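Local structure of beta-galactosidase (Bacillus circulans, 4MAD) at residues T62-V67 and H100-P105; G298-E303 and R461-P466. The protein probably hydrolyses terminal non-reducing beta-D-galactose residues from beta-D-galactosides, as a member of glycoside hydrolase family 35. All blocks are in the same frame, centred on the assembly; numbering follows the deposited sequence.

Contact 1: residues T62-V67 and H100-P105; sequences TVETYV and HVIVRP
Arg104 reaches over to both Glu64 and Tyr66 of the adjoining strand, on the face that lines the barrel interior. A bend at chi3 (64°) brings its guanidinium to both. Glu64 meets it at the edge, OE1 lying 3.6 Å from Arg104 NH1 in a long salt bridge. Tyr66 lies over one guanidinium face, the planes tilted 41° apart, with CE1 of the ring 3.5 Å from Arg104 CZ. The tyrosine OH bonds to Asn170 OD1, and Glu64 OE1 also takes a hydrogen bond from Asn283. Arg104 NH2 makes a salt bridge to Glu247, the predicted nucleophile, consistent with the trio lying at the active site. An alanine in place of Arg104 would probably leave Glu64 and Glu247 without their shared cation and the flank of the Tyr66 ring uncovered. Behind these groups, a parallel ladder fixes the register: Val63 N donates to His100 O (2.9 Å), Ile102 N returns to Val63 O (3.0 Å), and the pattern continues to Val67. Past the strand ends, one water bridges Val67 O and Pro105 O. On the outward face Val67 CG2 packs on Val103 CG1 at 3.7 Å. Helix 87-97, in the beta-alpha-beta crossover joining the two strands, covers this face through Ala94, Phe90 and Ile87, while strands 34-38 and 163-167 flank the pair in the TIM barrel.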
loop_
_atom_site.group_PDB
_atom_site.type_symbol
_atom_site.label_atom_id
_atom_site.label_comp_id
_atom_site.label_asym_id
_atom_site.label_seq_id
_atom_site.Cartn_x
_atom_site.Cartn_y
_atom_site.Cartn_z
ATOM N N THR A 62 -3.564 12.743 19.123
ATOM C CA THR A 62 -3.767 11.364 18.819
ATOM C C THR A 62 -3.109 11.023 17.477
ATOM O O THR A 62 -3.046 11.856 16.635
ATOM C CB THR A 62 -5.266 11.115 18.757
ATOM O OG1 THR A 62 -5.894 11.599 19.928
ATOM C CG2 THR A 62 -5.548 9.673 18.591
ATOM N N VAL A 63 -2.651 9.786 17.329
ATOM C CA VAL A 63 -2.204 9.244 16.064
ATOM C C VAL A 63 -3.055 7.999 15.790
ATOM O O VAL A 63 -3.437 7.326 16.677
ATOM C CB VAL A 63 -0.703 8.875 16.014
ATOM C CG1 VAL A 63 -0.349 7.830 17.003
ATOM C CG2 VAL A 63 -0.318 8.443 14.662
ATOM N N GLU A 64 -3.367 7.780 14.520
ATOM C CA GLU A 64 -4.205 6.714 14.115
ATOM C C GLU A 64 -3.488 5.907 13.061
ATOM O O GLU A 64 -2.960 6.464 12.162
ATOM C CB GLU A 64 -5.511 7.244 13.547
ATOM C CG GLU A 64 -6.417 6.238 12.940
ATOM C CD GLU A 64 -6.058 5.974 11.486
ATOM O OE1 GLU A 64 -5.992 6.908 10.702
ATOM O OE2 GLU A 64 -5.824 4.818 11.178
ATOM N N THR A 65 -3.517 4.594 13.197
ATOM C CA THR A 65 -2.963 3.744 12.193
ATOM C C THR A 65 -3.854 2.562 11.895
ATOM O O THR A 65 -4.466 2.048 12.747
ATOM C CB THR A 65 -1.591 3.206 12.587
ATOM O OG1 THR A 65 -0.999 2.510 11.499
ATOM C CG2 THR A 65 -1.724 2.289 13.757
ATOM N N TYR A 66 -3.868 2.142 10.648
ATOM C CA TYR A 66 -4.377 0.858 10.265
ATOM C C TYR A 66 -3.399 -0.227 10.687
ATOM O O TYR A 66 -2.300 0.076 11.015
ATOM C CB TYR A 66 -4.515 0.744 8.759
ATOM C CG TYR A 66 -5.681 1.420 8.123
ATOM C CD1 TYR A 66 -6.965 1.117 8.461
ATOM C CD2 TYR A 66 -5.489 2.308 7.099
ATOM C CE1 TYR A 66 -8.023 1.731 7.824
ATOM C CE2 TYR A 66 -6.512 2.897 6.491
ATOM C CZ TYR A 66 -7.797 2.618 6.836
ATOM O OH TYR A 66 -8.832 3.248 6.207
ATOM N N VAL A 67 -3.855 -1.478 10.678
ATOM C CA VAL A 67 -3.005 -2.655 10.815
ATOM C C VAL A 67 -3.061 -3.481 9.539
ATOM O O VAL A 67 -4.096 -3.826 9.149
ATOM C CB VAL A 67 -3.475 -3.603 11.931
ATOM C CG1 VAL A 67 -2.545 -4.698 12.062
ATOM C CG2 VAL A 67 -3.631 -2.872 13.261
ATOM N N HIS A 100 -2.201 9.908 22.229
ATOM C CA HIS A 100 -3.152 8.829 22.275
ATOM C C HIS A 100 -3.074 8.078 20.960
ATOM O O HIS A 100 -2.613 8.582 19.998
ATOM C CB HIS A 100 -4.562 9.318 22.444
ATOM C CG HIS A 100 -4.760 10.160 23.634
ATOM N ND1 HIS A 100 -4.441 9.731 24.892
ATOM C CD2 HIS A 100 -5.207 11.425 23.763
ATOM C CE1 HIS A 100 -4.689 10.692 25.751
ATOM N NE2 HIS A 100 -5.155 11.733 25.095
ATOM N N VAL A 101 -3.532 6.852 20.987
ATOM C CA VAL A 101 -3.550 6.018 19.784
ATOM C C VAL A 101 -4.926 5.410 19.407
ATOM O O VAL A 101 -5.583 4.871 20.204
ATOM C CB VAL A 101 -2.547 4.890 19.917
ATOM C CG1 VAL A 101 -2.615 3.961 18.736
ATOM C CG2 VAL A 101 -1.177 5.440 20.059
ATOM N N ILE A 102 -5.298 5.508 18.143
ATOM C CA ILE A 102 -6.457 4.839 17.607
ATOM C C ILE A 102 -5.913 3.783 16.656
ATOM O O ILE A 102 -5.053 4.066 15.911
ATOM C CB ILE A 102 -7.351 5.787 16.840
ATOM C CG1 ILE A 102 -8.006 6.798 17.782
ATOM C CG2 ILE A 102 -8.421 5.055 16.136
ATOM C CD1 ILE A 102 -8.767 7.860 17.118
ATOM N N VAL A 103 -6.409 2.568 16.767
ATOM C CA VAL A 103 -5.977 1.468 15.933
ATOM C C VAL A 103 -7.175 1.054 15.086
ATOM O O VAL A 103 -8.235 0.937 15.584
ATOM C CB VAL A 103 -5.538 0.297 16.748
ATOM C CG1 VAL A 103 -5.134 -0.813 15.885
ATOM C CG2 VAL A 103 -4.429 0.647 17.567
ATOM N N ARG A 104 -6.925 0.769 13.885
ATOM C CA ARG A 104 -7.967 0.489 12.961
ATOM C C ARG A 104 -7.663 -0.892 12.339
ATOM O O ARG A 104 -6.945 -0.989 11.417
ATOM C CB ARG A 104 -8.071 1.570 11.883
ATOM C CG ARG A 104 -8.475 2.936 12.412
ATOM C CD ARG A 104 -8.485 4.032 11.359
ATOM N NE ARG A 104 -9.482 3.786 10.321
ATOM C CZ ARG A 104 -9.619 4.525 9.230
ATOM N NH1 ARG A 104 -8.818 5.562 9.023
ATOM N NH2 ARG A 104 -10.556 4.227 8.337
ATOM N N PRO A 105 -7.969 -2.011 12.981
ATOM C CA PRO A 105 -7.461 -3.342 12.670
ATOM C C PRO A 105 -8.118 -4.059 11.474
ATOM O O PRO A 105 -7.720 -5.136 11.154
ATOM C CB PRO A 105 -7.705 -4.097 13.944
ATOM C CG PRO A 105 -8.842 -3.509 14.477
ATOM C CD PRO A 105 -8.817 -2.067 14.159
HETATM O O HOH W 1 -5.235 -6.158 10.209
#

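Contact 2: residues G298-E303 and R461-P466; sequences GANHNE and RINYGP
Ala299 and Asn463 supply the direct hydrogen bond of this contact, Asn463 N donating to Ala299 O over 3.1 Å with an angle of 163° at the hydrogen. The same carbonyl also receives a CA-H...O contact from Ile462. Asn463 folds its amide over this backbone: chi1 of 67° sets CG between its own N and carbonyl carbon, and ND2 comes within 2.7 Å of Ala299 O, though too bent for a hydrogen bond. Gly298 has no side chain to keep the amide off, and its CA lies 3.4 Å from Asn463 ND2. The other end of the amide, OD1, accepts a weak hydrogen bond from Glu112 N.

A second kind of link runs through water. One molecule donates to Tyr464 O (2.8 Å) and to Asn300 OD1 (3.0 Å), while accepting from His301 N, so three backbone or side-chain groups are tied through a single site.

The apolar part centres on Ile462, whose CD1 meets the edge of the His301 imidazole and lies 3.9 Å from His301 CB. That ring is itself held by a hydrogen bond from ND1 to Asn302 O.

Tyr464, with Glu112 and Trp252, lines a pocket holding a 2-(2-methoxyethoxy)ethanol molecule, probably from the crystallisation liquor; the Tyr464 side chain lies about 4 Å from that of Glu171, the predicted proton donor. The all-beta domain thus sends the loop between strands 449-457 and 473-480 to the side of the barrel where the predicted catalytic residues lie, and there it packs against strand 299-301, itself paired antiparallel with strand 306-308.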
loop_
_atom_site.group_PDB
_atom_site.type_symbol
_atom_site.label_atom_id
_atom_site.label_comp_id
_atom_site.label_asym_id
_atom_site.label_seq_id
_atom_site.Cartn_x
_atom_site.Cartn_y
_atom_site.Cartn_z
ATOM N N GLY A 298 -1.371 -0.528 -3.587
ATOM C CA GLY A 298 -2.691 -0.937 -3.979
ATOM C C GLY A 298 -3.105 -0.531 -5.390
ATOM O O GLY A 298 -2.314 -0.127 -6.131
ATOM N N ALA A 299 -4.374 -0.669 -5.703
ATOM C CA ALA A 299 -4.952 -0.278 -6.974
ATOM C C ALA A 299 -6.441 -0.045 -6.868
ATOM O O ALA A 299 -7.027 -0.390 -5.913
ATOM C CB ALA A 299 -4.691 -1.276 -8.020
ATOM N N ASN A 300 -6.984 0.549 -7.904
ATOM C CA ASN A 300 -8.390 0.771 -8.031
ATOM C C ASN A 300 -8.824 0.288 -9.401
ATOM O O ASN A 300 -8.031 -0.081 -10.212
ATOM C CB ASN A 300 -8.764 2.233 -7.856
ATOM C CG ASN A 300 -8.583 2.706 -6.443
ATOM O OD1 ASN A 300 -9.388 2.477 -5.621
ATOM N ND2 ASN A 300 -7.497 3.294 -6.202
ATOM N N HIS A 301 -10.119 0.217 -9.571
ATOM C CA HIS A 301 -10.692 -0.129 -10.846
ATOM C C HIS A 301 -11.914 0.758 -11.043
ATOM O O HIS A 301 -12.749 0.763 -10.236
ATOM C CB HIS A 301 -11.087 -1.617 -10.832
ATOM C CG HIS A 301 -11.255 -2.207 -12.184
ATOM N ND1 HIS A 301 -12.222 -1.783 -13.051
ATOM C CD2 HIS A 301 -10.565 -3.159 -12.834
ATOM C CE1 HIS A 301 -12.136 -2.465 -14.170
ATOM N NE2 HIS A 301 -11.143 -3.308 -14.062
ATOM N N ASN A 302 -12.024 1.486 -12.125
ATOM C CA ASN A 302 -13.239 2.224 -12.296
ATOM C C ASN A 302 -14.187 1.324 -13.080
ATOM O O ASN A 302 -14.055 0.155 -13.044
ATOM C CB ASN A 302 -13.039 3.618 -12.862
ATOM C CG ASN A 302 -12.341 3.638 -14.164
ATOM O OD1 ASN A 302 -11.858 4.665 -14.601
ATOM N ND2 ASN A 302 -12.262 2.518 -14.787
ATOM N N GLU A 303 -15.105 1.806 -13.687
ATOM C CA GLU A 303 -15.835 0.716 -14.335
ATOM C C GLU A 303 -15.135 0.135 -15.555
ATOM O O GLU A 303 -15.508 -0.881 -16.058
ATOM C CB GLU A 303 -17.231 1.198 -14.736
ATOM C CG GLU A 303 -18.125 1.559 -13.559
ATOM C CD GLU A 303 -18.318 0.401 -12.599
ATOM O OE1 GLU A 303 -18.469 -0.745 -13.072
ATOM O OE2 GLU A 303 -18.321 0.637 -11.373
ATOM N N ARG A 461 -2.701 -5.520 -6.147
ATOM C CA ARG A 461 -4.046 -5.992 -5.971
ATOM C C ARG A 461 -4.980 -4.870 -5.570
ATOM O O ARG A 461 -4.684 -4.137 -4.715
ATOM C CB ARG A 461 -4.148 -7.154 -4.978
ATOM C CG ARG A 461 -3.526 -8.448 -5.426
ATOM C CD ARG A 461 -3.919 -9.699 -4.649
ATOM N NE ARG A 461 -3.207 -10.851 -5.169
ATOM C CZ ARG A 461 -1.935 -11.044 -4.959
ATOM N NH1 ARG A 461 -1.273 -10.205 -4.194
ATOM N NH2 ARG A 461 -1.335 -12.069 -5.470
ATOM N N ILE A 462 -6.114 -4.825 -6.233
ATOM C CA ILE A 462 -7.166 -3.883 -6.017
ATOM C C ILE A 462 -7.592 -3.890 -4.555
ATOM O O ILE A 462 -7.656 -4.872 -3.937
ATOM C CB ILE A 462 -8.386 -4.206 -6.901
ATOM C CG1 ILE A 462 -8.066 -3.828 -8.327
ATOM C CG2 ILE A 462 -9.598 -3.448 -6.472
ATOM C CD1 ILE A 462 -8.895 -4.477 -9.332
ATOM N N ASN A 463 -7.790 -2.699 -4.051
ATOM C CA ASN A 463 -8.075 -2.488 -2.646
ATOM C C ASN A 463 -9.409 -1.841 -2.300
ATOM O O ASN A 463 -9.624 -1.553 -1.216
ATOM C CB ASN A 463 -6.956 -1.690 -1.971
ATOM C CG ASN A 463 -6.853 -0.252 -2.467
ATOM O OD1 ASN A 463 -7.552 0.666 -1.990
ATOM N ND2 ASN A 463 -5.972 -0.061 -3.400
ATOM N N TYR A 464 -10.239 -1.604 -3.291
ATOM C CA TYR A 464 -11.501 -0.984 -3.103
ATOM C C TYR A 464 -12.410 -1.365 -4.262
ATOM O O TYR A 464 -11.969 -1.421 -5.355
ATOM C CB TYR A 464 -11.359 0.549 -3.091
ATOM C CG TYR A 464 -12.638 1.285 -2.890
ATOM C CD1 TYR A 464 -13.126 1.535 -1.621
ATOM C CD2 TYR A 464 -13.376 1.742 -3.968
ATOM C CE1 TYR A 464 -14.307 2.171 -1.434
ATOM C CE2 TYR A 464 -14.550 2.398 -3.781
ATOM C CZ TYR A 464 -15.005 2.628 -2.522
ATOM O OH TYR A 464 -16.158 3.282 -2.345
ATOM N N GLY A 465 -13.683 -1.476 -3.932
ATOM C CA GLY A 465 -14.711 -1.787 -4.901
ATOM C C GLY A 465 -14.971 -3.251 -5.209
ATOM O O GLY A 465 -14.487 -4.093 -4.574
ATOM N N PRO A 466 -15.749 -3.464 -6.248
ATOM C CA PRO A 466 -16.378 -4.746 -6.525
ATOM C C PRO A 466 -15.461 -5.720 -7.232
ATOM O O PRO A 466 -15.836 -6.824 -7.425
ATOM C CB PRO A 466 -17.554 -4.364 -7.419
ATOM C CG PRO A 466 -17.252 -3.083 -7.918
ATOM C CD PRO A 466 -16.415 -2.381 -6.967
HETATM O O HOH W 2 -11.547 0.826 -6.919
#

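The two contacts show how the chemistry of a contact follows its place in the fold. Contact 1 is buried within the barrel wall, joining neighbouring strands of one sheet by a regular parallel ladder, with charged groups gathered on the inner face. Contact 2 is also largely buried, but several of its residues are partly exposed; it joins two domains through a single direct hydrogen bond, a water and modest apolar packing. They share no element: the centres of contact 1 and contact 2 lie about 24 Å apart, and the nearest atoms of the two contacts about 9 Å. Both nevertheless approach the predicted catalytic pair, contact 1 through Arg104, which pairs with Glu247, and contact 2 through Tyr464, close to Glu171.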